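Local coordinates for 5'-deoxynucleotidase (PDB 1YNB), which probably hydrolyses 2'-deoxyribonucleoside 5'-monophosphates to deoxyribonucleosides and phosphate, acting as a metal-dependent homodimer of the HD-domain family, at the interface of chains A and B. Residues are numbered along the deposited sequence; one frame, centred on the assembly and turned at random. Chains: chain A/B, hypothetical protein AF1432.

Contact 1: the interface of chains A and B. Residues chain A 45, 130, 133-134, 163, 168-169, 171; chain B 11, 14-15, 18.
B:Ile14 lays its CG2 methyl over the centre of the A:Phe130 ring, 3.4 Å from the ring centroid, while A:Leu163 CG covers the opposite face from within chain A. This is the dimer interface of an HD-domain protein, where helix 8-18 of one subunit lies on the all-helical body of the other. With CG2 anti to the backbone N, B:Ile14 turns this methyl to the ring; the beta-branch puts it close to the backbone, where it can lie flat on an aromatic face. The B:His15 ring meets A:Phe130 edge-to-face, planes 61° apart. The edge of A:Phe130, at CD2, lies over one imidazole face, offset to its rim and 3.4 Å from B:His15 CE1; A:Pro169 CA sits over the centre of the other. Both ring nitrogens bond at the edge. B:His15 ND1 donates to the anti lone pair of A:Glu134 OE1 at 2.8 Å, almost in the ring plane. B:His15 NE2 is 2.8 Å from water 1, which A:Asn168 N and A:Leu163 O also hold. At the rim, A:Arg45 NH1 takes the syn lone pair of A:Glu134 OE1 at 2.8 Å. A:Arg45 NH2 forms a salt bridge to A:Glu134 OE2 (2.7 Å). A:Arg45 NH1 also donates to B:Ile14 O at 3.0 Å, from above the carbonyl plane.

Contact 2: the interface of chains A and B. Residues chain A 11, 14-15, 17-18, 21; chain B 45, 49, 130, 134, 171.
A:Ile14, A:His15 and A:Gly18, on helix 8-18 of chain A, settle against B:Arg45 and B:Ile49 of helix 39-56 and B:Phe130 and B:Glu134 of helix 117-135, with B:Trp171 of the C-terminal loop at the flank. The CG2 methyl of A:Ile14 serves two partners: it sits over the B:Phe130 face and also meets B:Ile49 CD1 at 3.7 Å, the two isoleucines crossing at about a right angle. B:Arg45 is bent at chi3 (62°), which carries its guanidinium back over A:Gly18. The missing side chain there lets B:Arg45 NH1 approach A:Gly18 CA to 3.3 Å while donating to A:Ile14 O (3.0 Å). The aliphatic part of B:Arg45 is also used, CG lying 3.9 Å from A:Val17 CG1. A:His15 ND1 gives B:Glu134 OE1 a nearly straight bond of 2.8 Å (169° at H). OE1 takes the imidazole on its anti lone pair and B:Arg45 NH1 on its syn one, and the guanidinium would be expected to favour a charged carboxylate. A:Lys21 NZ lies 3.8 Å from B:Arg45 NH2, two groups of like charge that the nearby B:Glu134 carboxylate may offset. Combining this polar network with an apolar helix face, the site likely fixes the position of one subunit's N-terminal helix on the other in the homodimer.

Contact 3: the interface of chains A and B. Residues chain A 7, 10-11, 14; chain B 52, 56, 158-159, 162.
A:Val11 rests its CG2 methyl against both B:Val162 CG1, 3.8 Å away, and the backbone O of B:Ile159, at 3.6 Å. This is the closer-packed part of an apolar helix-helix contact, in which helix 8-18 of chain A meets helices 39-56 and 154-166 of chain B. CG1 of A:Val11 is anti to the backbone N (chi1 165°), which leaves CG2 anti to the carbonyl carbon and facing helix 154-166. B:Ile159 divides its branches: CG2 touches A:Val11 CG2 and A:Ile14 CD1, whereas CD1 turns to A:Val10 CG1. A:Met7, curled by bends at chi2 (60°) and chi3 (63°), lays its flexible thioether across B:Ile159, SD 4.0 Å from CG1. A:Met7 CB meets B:Val162 CG2 at 3.9 Å, and A:Met7 CE reaches B:Glu158 CG at 3.8 Å. The A:Val10 and B:Ile52 side chains run antiparallel, side by side, with CG1 of the valine 3.9 Å from CG2 of the isoleucine. Branched aliphatic chains suit the place because they pack closely and lose little conformational freedom on burial. The looser side is at B:Lys56, whose CE meets A:Val10 CG2 tip to tip at 4.1 Å. Nitrogens and oxygens of the two chains stay too far apart to bond here, and both charged residues contribute methylenes. The patch thus gives the start of the N-terminal helix a hydrophobic seat on the partner subunit, extending the dimer interface.

Contact 1: the interface of chains A and B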
ATOM      1  N   ARG A  45      -4.165  -2.096 -10.502  1.00 16.02           N
ATOM      2  CA  ARG A  45      -3.116  -2.833 -11.157  1.00 14.51           C
ATOM      3  C   ARG A  45      -3.509  -3.282 -12.560  1.00 14.35           C
ATOM      4  O   ARG A  45      -2.641  -3.358 -13.430  1.00 17.42           O
ATOM      5  CB  ARG A  45      -2.643  -4.028 -10.322  1.00 15.57           C
ATOM      6  CG  ARG A  45      -1.438  -4.704 -10.954  1.00 14.54           C
ATOM      7  CD  ARG A  45      -0.630  -5.571 -10.016  1.00 18.31           C
ATOM      8  NE  ARG A  45      -1.427  -6.683  -9.475  1.00 17.54           N
ATOM      9  CZ  ARG A  45      -0.894  -7.699  -8.790  1.00 17.85           C
ATOM     10  NH1 ARG A  45       0.406  -7.749  -8.579  1.00 17.27           N
ATOM     11  NH2 ARG A  45      -1.673  -8.646  -8.285  1.00 16.31           N
ATOM     12  N   PHE A 130      -2.063 -12.844 -11.594  1.00 16.41           N
ATOM     13  CA  PHE A 130      -0.973 -12.408 -10.709  1.00 14.97           C
ATOM     14  C   PHE A 130      -1.418 -12.479  -9.225  1.00 14.06           C
ATOM     15  O   PHE A 130      -0.640 -12.926  -8.364  1.00 13.67           O
ATOM     16  CB  PHE A 130      -0.563 -10.943 -10.988  1.00 15.41           C
ATOM     17  CG  PHE A 130       0.558 -10.826 -11.976  1.00 16.90           C
ATOM     18  CD1 PHE A 130       0.304 -10.922 -13.347  1.00 16.96           C
ATOM     19  CD2 PHE A 130       1.857 -10.630 -11.536  1.00 15.02           C
ATOM     20  CE1 PHE A 130       1.377 -10.809 -14.277  1.00 17.12           C
ATOM     21  CE2 PHE A 130       2.917 -10.519 -12.416  1.00 18.11           C
ATOM     22  CZ  PHE A 130       2.681 -10.605 -13.813  1.00 17.08           C
ATOM     23  N   VAL A 133      -1.447 -16.081  -8.015  1.00 17.77           N
ATOM     24  CA  VAL A 133      -0.106 -16.562  -7.695  1.00 18.18           C
ATOM     25  C   VAL A 133       0.323 -15.970  -6.357  1.00 17.81           C
ATOM     26  O   VAL A 133       0.919 -16.691  -5.540  1.00 16.98           O
ATOM     27  CB  VAL A 133       0.907 -16.168  -8.782  1.00 18.90           C
ATOM     28  CG1 VAL A 133       2.351 -16.382  -8.320  1.00 18.51           C
ATOM     29  CG2 VAL A 133       0.668 -17.048 -10.022  1.00 21.52           C
ATOM     30  N   GLU A 134       0.033 -14.690  -6.131  1.00 16.39           N
ATOM     31  CA  GLU A 134       0.437 -14.034  -4.861  1.00 15.94           C
ATOM     32  C   GLU A 134      -0.319 -14.645  -3.680  1.00 17.75           C
ATOM     33  O   GLU A 134       0.275 -14.914  -2.626  1.00 20.07           O
ATOM     34  CB  GLU A 134       0.161 -12.521  -4.938  1.00 15.70           C
ATOM     35  CG  GLU A 134       1.139 -11.888  -5.916  1.00 16.33           C
ATOM     36  CD  GLU A 134       0.627 -10.610  -6.607  1.00 17.15           C
ATOM     37  OE1 GLU A 134       1.397 -10.087  -7.450  1.00 19.25           O
ATOM     38  OE2 GLU A 134      -0.496 -10.141  -6.308  1.00 15.79           O
ATOM     39  N   LEU A 163       4.863 -15.495 -15.857  1.00 23.18           N
ATOM     40  CA  LEU A 163       4.254 -15.440 -14.514  1.00 21.98           C
ATOM     41  C   LEU A 163       4.173 -16.871 -13.972  1.00 23.37           C
ATOM     42  O   LEU A 163       4.542 -17.136 -12.821  1.00 23.99           O
ATOM     43  CB  LEU A 163       2.818 -14.921 -14.587  1.00 20.93           C
ATOM     44  CG  LEU A 163       1.965 -14.334 -13.438  1.00 24.33           C
ATOM     45  CD1 LEU A 163       0.543 -14.917 -13.499  1.00 22.44           C
ATOM     46  CD2 LEU A 163       2.644 -14.426 -12.083  1.00 23.01           C
ATOM     47  N   ASN A 168       6.683 -16.777  -8.693  1.00 26.98           N
ATOM     48  CA  ASN A 168       7.463 -16.217  -7.620  1.00 26.51           C
ATOM     49  C   ASN A 168       7.153 -14.748  -7.423  1.00 26.18           C
ATOM     50  O   ASN A 168       7.705 -13.868  -8.100  1.00 25.03           O
ATOM     51  CB  ASN A 168       8.933 -16.441  -7.910  1.00 29.85           C
ATOM     52  CG  ASN A 168       9.813 -15.754  -6.918  1.00 33.33           C
ATOM     53  OD1 ASN A 168       9.412 -15.533  -5.770  1.00 33.95           O
ATOM     54  ND2 ASN A 168      11.030 -15.413  -7.341  1.00 34.26           N
ATOM     55  N   PRO A 169       6.294 -14.454  -6.451  1.00 25.12           N
ATOM     56  CA  PRO A 169       5.887 -13.083  -6.153  1.00 24.23           C
ATOM     57  C   PRO A 169       6.909 -12.207  -5.441  1.00 23.80           C
ATOM     58  O   PRO A 169       6.673 -11.024  -5.206  1.00 22.11           O
ATOM     59  CB  PRO A 169       4.584 -13.272  -5.381  1.00 25.26           C
ATOM     60  CG  PRO A 169       4.766 -14.575  -4.689  1.00 25.89           C
ATOM     61  CD  PRO A 169       5.545 -15.438  -5.652  1.00 24.88           C
ATOM     62  N   TRP A 171       9.508  -9.916  -5.511  1.00 26.65           N
ATOM     63  CA  TRP A 171      10.086  -9.007  -6.489  1.00 27.42           C
ATOM     64  C   TRP A 171      11.256  -8.220  -5.953  1.00 30.99           C
ATOM     65  O   TRP A 171      11.961  -7.582  -6.714  1.00 32.64           O
ATOM     66  CB  TRP A 171       9.010  -8.023  -6.953  1.00 25.14           C
ATOM     67  CG  TRP A 171       8.317  -7.291  -5.793  1.00 23.25           C
ATOM     68  CD1 TRP A 171       7.138  -7.645  -5.151  1.00 21.66           C
ATOM     69  CD2 TRP A 171       8.765  -6.091  -5.163  1.00 24.20           C
ATOM     70  NE1 TRP A 171       6.836  -6.723  -4.173  1.00 22.83           N
ATOM     71  CE2 TRP A 171       7.821  -5.762  -4.156  1.00 23.31           C
ATOM     72  CE3 TRP A 171       9.882  -5.250  -5.352  1.00 25.80           C
ATOM     73  CZ2 TRP A 171       7.958  -4.626  -3.340  1.00 24.64           C
ATOM     74  CZ3 TRP A 171      10.010  -4.114  -4.537  1.00 25.17           C
ATOM     75  CH2 TRP A 171       9.060  -3.818  -3.553  1.00 24.11           C
TER
ATOM     76  N   VAL B  11       7.393  -9.010 -15.359  1.00 21.35           N
ATOM     77  CA  VAL B  11       6.574  -9.770 -14.419  1.00 20.89           C
ATOM     78  C   VAL B  11       6.944  -9.324 -13.006  1.00 19.67           C
ATOM     79  O   VAL B  11       6.073  -9.085 -12.213  1.00 19.44           O
ATOM     80  CB  VAL B  11       6.747 -11.318 -14.655  1.00 21.96           C
ATOM     81  CG1 VAL B  11       6.186 -12.129 -13.484  1.00 21.12           C
ATOM     82  CG2 VAL B  11       5.971 -11.716 -15.937  1.00 18.97           C
ATOM     83  N   ILE B  14       5.196  -6.104 -12.274  1.00 19.88           N
ATOM     84  CA  ILE B  14       3.767  -6.222 -12.005  1.00 18.58           C
ATOM     85  C   ILE B  14       3.543  -6.708 -10.564  1.00 18.32           C
ATOM     86  O   ILE B  14       2.640  -6.216  -9.888  1.00 17.05           O
ATOM     87  CB  ILE B  14       3.061  -7.122 -13.042  1.00 19.48           C
ATOM     88  CG1 ILE B  14       3.057  -6.367 -14.401  1.00 19.54           C
ATOM     89  CG2 ILE B  14       1.592  -7.315 -12.652  1.00 18.45           C
ATOM     90  CD1 ILE B  14       2.755  -7.235 -15.667  1.00 18.60           C
ATOM     91  N   HIS B  15       4.370  -7.659 -10.120  1.00 18.93           N
ATOM     92  CA  HIS B  15       4.296  -8.154  -8.732  1.00 17.97           C
ATOM     93  C   HIS B  15       4.584  -6.981  -7.807  1.00 19.44           C
ATOM     94  O   HIS B  15       3.874  -6.753  -6.806  1.00 16.34           O
ATOM     95  CB  HIS B  15       5.342  -9.243  -8.490  1.00 16.60           C
ATOM     96  CG  HIS B  15       4.934 -10.604  -8.974  1.00 18.51           C
ATOM     97  ND1 HIS B  15       3.721 -11.174  -8.670  1.00 17.23           N
ATOM     98  CD2 HIS B  15       5.594 -11.514  -9.720  1.00 17.16           C
ATOM     99  CE1 HIS B  15       3.645 -12.371  -9.217  1.00 18.97           C
ATOM    100  NE2 HIS B  15       4.774 -12.602  -9.861  1.00 19.03           N
ATOM    101  N   GLY B  18       1.785  -4.642  -7.311  1.00 15.84           N
ATOM    102  CA  GLY B  18       0.770  -5.175  -6.421  1.00 16.34           C
ATOM    103  C   GLY B  18       1.092  -4.891  -4.967  1.00 15.77           C
ATOM    104  O   GLY B  18       0.178  -4.874  -4.116  1.00 15.31           O
TER
HETATM  105  O   HOH W   1       5.819 -15.037 -10.869  1.00 22.52           O

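Contact 2: the interface of chains A and B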
ATOM      1  N   VAL A  11     -19.402  15.532  -7.743  1.00 22.10           N
ATOM      2  CA  VAL A  11     -18.902  15.260  -6.401  1.00 22.04           C
ATOM      3  C   VAL A  11     -19.516  13.936  -5.908  1.00 20.99           C
ATOM      4  O   VAL A  11     -18.806  13.097  -5.392  1.00 19.84           O
ATOM      5  CB  VAL A  11     -19.207  16.457  -5.449  1.00 23.03           C
ATOM      6  CG1 VAL A  11     -19.038  16.073  -3.971  1.00 21.76           C
ATOM      7  CG2 VAL A  11     -18.238  17.588  -5.791  1.00 20.49           C
ATOM      8  N   ILE A  14     -17.664  11.073  -7.428  1.00 19.27           N
ATOM      9  CA  ILE A  14     -16.333  10.817  -6.880  1.00 17.88           C
ATOM     10  C   ILE A  14     -16.461  10.057  -5.535  1.00 17.67           C
ATOM     11  O   ILE A  14     -15.666   9.157  -5.276  1.00 17.60           O
ATOM     12  CB  ILE A  14     -15.521  12.125  -6.720  1.00 18.91           C
ATOM     13  CG1 ILE A  14     -15.179  12.644  -8.148  1.00 19.53           C
ATOM     14  CG2 ILE A  14     -14.178  11.850  -5.991  1.00 17.97           C
ATOM     15  CD1 ILE A  14     -14.701  14.132  -8.233  1.00 17.13           C
ATOM     16  N   HIS A  15     -17.463  10.418  -4.738  1.00 17.52           N
ATOM     17  CA  HIS A  15     -17.718   9.726  -3.455  1.00 18.51           C
ATOM     18  C   HIS A  15     -18.069   8.292  -3.793  1.00 20.03           C
ATOM     19  O   HIS A  15     -17.587   7.327  -3.152  1.00 17.29           O
ATOM     20  CB  HIS A  15     -18.895  10.353  -2.695  1.00 17.23           C
ATOM     21  CG  HIS A  15     -18.534  11.579  -1.907  1.00 17.99           C
ATOM     22  ND1 HIS A  15     -17.442  11.628  -1.066  1.00 16.60           N
ATOM     23  CD2 HIS A  15     -19.115  12.798  -1.837  1.00 16.79           C
ATOM     24  CE1 HIS A  15     -17.362  12.826  -0.521  1.00 19.18           C
ATOM     25  NE2 HIS A  15     -18.366  13.558  -0.970  1.00 18.67           N
ATOM     26  N   VAL A  17     -17.245   6.486  -6.407  1.00 19.20           N
ATOM     27  CA  VAL A  17     -16.067   5.767  -6.886  1.00 18.75           C
ATOM     28  C   VAL A  17     -15.236   5.291  -5.695  1.00 18.21           C
ATOM     29  O   VAL A  17     -14.603   4.232  -5.761  1.00 18.04           O
ATOM     30  CB  VAL A  17     -15.175   6.697  -7.781  1.00 20.53           C
ATOM     31  CG1 VAL A  17     -13.769   6.109  -7.987  1.00 20.56           C
ATOM     32  CG2 VAL A  17     -15.892   6.869  -9.170  1.00 22.94           C
ATOM     33  N   GLY A  18     -15.242   6.074  -4.633  1.00 16.46           N
ATOM     34  CA  GLY A  18     -14.478   5.699  -3.445  1.00 17.96           C
ATOM     35  C   GLY A  18     -15.073   4.456  -2.791  1.00 17.63           C
ATOM     36  O   GLY A  18     -14.357   3.735  -2.079  1.00 16.79           O
ATOM     37  N   LYS A  21     -13.207   1.194  -2.933  1.00 15.00           N
ATOM     38  CA  LYS A  21     -12.080   0.876  -2.035  1.00 16.20           C
ATOM     39  C   LYS A  21     -12.689   0.048  -0.890  1.00 18.15           C
ATOM     40  O   LYS A  21     -11.962  -0.538  -0.094  1.00 18.48           O
ATOM     41  CB  LYS A  21     -11.473   2.096  -1.340  1.00 16.08           C
ATOM     42  CG  LYS A  21     -11.105   3.293  -2.231  1.00 16.61           C
ATOM     43  CD  LYS A  21     -10.392   4.377  -1.351  1.00 19.20           C
ATOM     44  CE  LYS A  21      -9.879   5.579  -2.178  1.00 21.75           C
ATOM     45  NZ  LYS A  21      -9.280   6.607  -1.259  1.00 17.50           N
TER
ATOM     46  N   ARG B  45      -8.513   6.173  -7.284  1.00 16.86           N
ATOM     47  CA  ARG B  45      -9.479   7.263  -7.374  1.00 16.49           C
ATOM     48  C   ARG B  45      -8.845   8.561  -7.865  1.00 16.35           C
ATOM     49  O   ARG B  45      -9.516   9.363  -8.529  1.00 18.91           O
ATOM     50  CB  ARG B  45     -10.185   7.524  -6.050  1.00 18.09           C
ATOM     51  CG  ARG B  45     -11.335   8.537  -6.217  1.00 17.25           C
ATOM     52  CD  ARG B  45     -12.403   8.469  -5.150  1.00 16.82           C
ATOM     53  NE  ARG B  45     -11.846   8.762  -3.820  1.00 16.13           N
ATOM     54  CZ  ARG B  45     -12.603   8.970  -2.752  1.00 14.97           C
ATOM     55  NH1 ARG B  45     -13.915   8.923  -2.865  1.00 14.90           N
ATOM     56  NH2 ARG B  45     -12.048   9.189  -1.558  1.00 14.62           N
ATOM     57  N   ILE B  49     -10.206  10.928 -10.804  1.00 18.03           N
ATOM     58  CA  ILE B  49     -10.380  12.380 -10.627  1.00 19.39           C
ATOM     59  C   ILE B  49      -9.557  13.186 -11.662  1.00 20.97           C
ATOM     60  O   ILE B  49     -10.046  14.209 -12.186  1.00 21.82           O
ATOM     61  CB  ILE B  49      -9.956  12.814  -9.214  1.00 16.74           C
ATOM     62  CG1 ILE B  49     -11.013  12.276  -8.221  1.00 17.54           C
ATOM     63  CG2 ILE B  49      -9.934  14.353  -9.096  1.00 18.06           C
ATOM     64  CD1 ILE B  49     -10.563  12.450  -6.743  1.00 18.34           C
ATOM     65  N   PHE B 130     -11.373  14.347  -0.458  1.00 16.21           N
ATOM     66  CA  PHE B 130     -12.586  13.518  -0.477  1.00 14.44           C
ATOM     67  C   PHE B 130     -12.465  12.422   0.613  1.00 12.77           C
ATOM     68  O   PHE B 130     -13.441  12.178   1.339  1.00 13.48           O
ATOM     69  CB  PHE B 130     -12.742  12.813  -1.816  1.00 15.02           C
ATOM     70  CG  PHE B 130     -13.645  13.557  -2.777  1.00 16.95           C
ATOM     71  CD1 PHE B 130     -13.142  14.599  -3.548  1.00 19.14           C
ATOM     72  CD2 PHE B 130     -14.983  13.219  -2.886  1.00 15.92           C
ATOM     73  CE1 PHE B 130     -13.999  15.297  -4.444  1.00 18.02           C
ATOM     74  CE2 PHE B 130     -15.850  13.893  -3.753  1.00 18.05           C
ATOM     75  CZ  PHE B 130     -15.332  14.950  -4.546  1.00 18.93           C
ATOM     76  N   GLU B 134     -14.723  11.726   3.921  1.00 17.56           N
ATOM     77  CA  GLU B 134     -15.308  10.391   4.159  1.00 16.41           C
ATOM     78  C   GLU B 134     -14.892   9.855   5.527  1.00 18.43           C
ATOM     79  O   GLU B 134     -15.737   9.356   6.274  1.00 20.30           O
ATOM     80  CB  GLU B 134     -14.896   9.427   3.043  1.00 18.10           C
ATOM     81  CG  GLU B 134     -15.552   9.878   1.733  1.00 16.66           C
ATOM     82  CD  GLU B 134     -14.844   9.442   0.467  1.00 17.18           C
ATOM     83  OE1 GLU B 134     -15.405   9.735  -0.627  1.00 19.05           O
ATOM     84  OE2 GLU B 134     -13.779   8.793   0.527  1.00 15.59           O
ATOM     85  N   TRP B 171     -23.588   8.970  -1.221  1.00 26.71           N
ATOM     86  CA  TRP B 171     -23.843   9.164  -2.630  1.00 26.99           C
ATOM     87  C   TRP B 171     -25.027   8.388  -3.106  1.00 30.11           C
ATOM     88  O   TRP B 171     -25.492   8.590  -4.208  1.00 31.60           O
ATOM     89  CB  TRP B 171     -22.616   8.744  -3.431  1.00 24.49           C
ATOM     90  CG  TRP B 171     -22.128   7.339  -3.081  1.00 24.01           C
ATOM     91  CD1 TRP B 171     -21.137   6.990  -2.180  1.00 21.87           C
ATOM     92  CD2 TRP B 171     -22.587   6.134  -3.660  1.00 24.10           C
ATOM     93  NE1 TRP B 171     -20.952   5.622  -2.186  1.00 22.28           N
ATOM     94  CE2 TRP B 171     -21.834   5.072  -3.085  1.00 22.92           C
ATOM     95  CE3 TRP B 171     -23.571   5.832  -4.622  1.00 24.83           C
ATOM     96  CZ2 TRP B 171     -22.037   3.731  -3.446  1.00 24.40           C
ATOM     97  CZ3 TRP B 171     -23.762   4.487  -4.980  1.00 25.10           C
ATOM     98  CH2 TRP B 171     -23.001   3.465  -4.395  1.00 24.91           C
TER

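Contact 3: the interface of chains A and B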
ATOM      1  N   MET A   7     -22.098  20.549 -10.581  1.00 43.92           N
ATOM      2  CA  MET A   7     -20.845  19.939 -10.052  1.00 43.22           C
ATOM      3  C   MET A   7     -21.212  18.991  -8.906  1.00 42.31           C
ATOM      4  O   MET A   7     -20.381  18.215  -8.443  1.00 40.69           O
ATOM      5  CB  MET A   7     -19.906  21.037  -9.552  1.00 46.14           C
ATOM      6  CG  MET A   7     -18.415  20.725  -9.689  1.00 46.90           C
ATOM      7  SD  MET A   7     -17.913  20.428 -11.426  1.00 51.45           S
ATOM      8  CE  MET A   7     -18.308  22.086 -12.157  1.00 52.18           C
ATOM      9  N   VAL A  10     -21.001  15.456 -10.001  1.00 28.27           N
ATOM     10  CA  VAL A  10     -19.625  15.009 -10.102  1.00 26.80           C
ATOM     11  C   VAL A  10     -19.091  14.688  -8.712  1.00 24.14           C
ATOM     12  O   VAL A  10     -18.403  13.682  -8.513  1.00 23.97           O
ATOM     13  CB  VAL A  10     -18.745  16.086 -10.769  1.00 27.90           C
ATOM     14  CG1 VAL A  10     -17.270  15.715 -10.641  1.00 27.58           C
ATOM     15  CG2 VAL A  10     -19.131  16.206 -12.263  1.00 29.19           C
ATOM     16  N   VAL A  11     -19.402  15.532  -7.743  1.00 22.10           N
ATOM     17  CA  VAL A  11     -18.902  15.260  -6.401  1.00 22.04           C
ATOM     18  C   VAL A  11     -19.516  13.936  -5.908  1.00 20.99           C
ATOM     19  O   VAL A  11     -18.806  13.097  -5.392  1.00 19.84           O
ATOM     20  CB  VAL A  11     -19.207  16.457  -5.449  1.00 23.03           C
ATOM     21  CG1 VAL A  11     -19.038  16.073  -3.971  1.00 21.76           C
ATOM     22  CG2 VAL A  11     -18.238  17.588  -5.791  1.00 20.49           C
ATOM     23  N   ILE A  14     -17.664  11.073  -7.428  1.00 19.27           N
ATOM     24  CA  ILE A  14     -16.333  10.817  -6.880  1.00 17.88           C
ATOM     25  C   ILE A  14     -16.461  10.057  -5.535  1.00 17.67           C
ATOM     26  O   ILE A  14     -15.666   9.157  -5.276  1.00 17.60           O
ATOM     27  CB  ILE A  14     -15.521  12.125  -6.720  1.00 18.91           C
ATOM     28  CG1 ILE A  14     -15.179  12.644  -8.148  1.00 19.53           C
ATOM     29  CG2 ILE A  14     -14.178  11.850  -5.991  1.00 17.97           C
ATOM     30  CD1 ILE A  14     -14.701  14.132  -8.233  1.00 17.13           C
TER
ATOM     31  N   ILE B  52     -11.410  13.368 -14.823  1.00 23.80           N
ATOM     32  CA  ILE B  52     -12.457  14.375 -14.693  1.00 24.78           C
ATOM     33  C   ILE B  52     -11.914  15.819 -14.767  1.00 24.68           C
ATOM     34  O   ILE B  52     -12.508  16.674 -15.440  1.00 24.96           O
ATOM     35  CB  ILE B  52     -13.234  14.197 -13.352  1.00 25.09           C
ATOM     36  CG1 ILE B  52     -14.007  12.870 -13.375  1.00 24.14           C
ATOM     37  CG2 ILE B  52     -14.237  15.352 -13.136  1.00 25.50           C
ATOM     38  CD1 ILE B  52     -14.666  12.523 -12.011  1.00 24.49           C
ATOM     39  N   LYS B  56     -13.271  18.394 -17.617  1.00 33.89           N
ATOM     40  CA  LYS B  56     -13.924  19.620 -17.175  1.00 34.56           C
ATOM     41  C   LYS B  56     -13.073  20.857 -17.481  1.00 33.48           C
ATOM     42  O   LYS B  56     -13.593  21.972 -17.500  1.00 34.68           O
ATOM     43  CB  LYS B  56     -14.221  19.541 -15.670  1.00 34.56           C
ATOM     44  CG  LYS B  56     -15.358  18.591 -15.314  1.00 36.75           C
ATOM     45  CD  LYS B  56     -16.723  19.256 -15.447  1.00 38.92           C
ATOM     46  CE  LYS B  56     -17.824  18.218 -15.575  1.00 39.52           C
ATOM     47  NZ  LYS B  56     -19.164  18.846 -15.564  1.00 40.74           N
ATOM     48  N   GLU B 158     -13.431  24.205  -8.174  1.00 24.11           N
ATOM     49  CA  GLU B 158     -14.876  24.166  -8.126  1.00 25.03           C
ATOM     50  C   GLU B 158     -15.356  22.855  -7.481  1.00 25.04           C
ATOM     51  O   GLU B 158     -16.298  22.852  -6.679  1.00 24.60           O
ATOM     52  CB  GLU B 158     -15.466  24.283  -9.529  1.00 29.74           C
ATOM     53  CG  GLU B 158     -16.987  24.553  -9.562  1.00 36.43           C
ATOM     54  CD  GLU B 158     -17.454  25.627  -8.544  1.00 41.38           C
ATOM     55  OE1 GLU B 158     -16.807  26.715  -8.440  1.00 42.97           O
ATOM     56  OE2 GLU B 158     -18.479  25.373  -7.851  1.00 42.39           O
ATOM     57  N   ILE B 159     -14.707  21.749  -7.836  1.00 21.80           N
ATOM     58  CA  ILE B 159     -15.108  20.450  -7.260  1.00 20.93           C
ATOM     59  C   ILE B 159     -14.885  20.480  -5.747  1.00 19.98           C
ATOM     60  O   ILE B 159     -15.730  20.054  -4.975  1.00 21.44           O
ATOM     61  CB  ILE B 159     -14.314  19.293  -7.904  1.00 20.34           C
ATOM     62  CG1 ILE B 159     -14.828  19.067  -9.338  1.00 19.80           C
ATOM     63  CG2 ILE B 159     -14.573  17.956  -7.129  1.00 20.71           C
ATOM     64  CD1 ILE B 159     -14.028  18.043 -10.130  1.00 20.07           C
ATOM     65  N   VAL B 162     -17.581  22.469  -3.860  1.00 21.88           N
ATOM     66  CA  VAL B 162     -18.831  21.744  -3.655  1.00 21.90           C
ATOM     67  C   VAL B 162     -18.601  20.600  -2.647  1.00 23.31           C
ATOM     68  O   VAL B 162     -19.464  20.351  -1.792  1.00 23.76           O
ATOM     69  CB  VAL B 162     -19.418  21.194  -4.993  1.00 24.62           C
ATOM     70  CG1 VAL B 162     -20.634  20.320  -4.732  1.00 23.32           C
ATOM     71  CG2 VAL B 162     -19.847  22.394  -5.885  1.00 24.33           C
TER

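Contacts 1 and 2 are largely the same contact seen from the two subunits, related by the dimer's two-fold, their C-alpha centres about 28 Å apart: each subunit offers its helix 8-18 and receives the other's. Contact 3 lies about 10 Å from contact 2 and about 35 Å from contact 1. It shares A:Val11 and A:Ile14 with contact 2, and continues along the same helix toward its N-terminal start, so polar and purely apolar seats follow one another on one element. Symmetry supplies a counterpart of contact 3 beside contact 1. This reciprocal exchange of helices fits the homodimer, although the deposited assembly contains three copies of the protein.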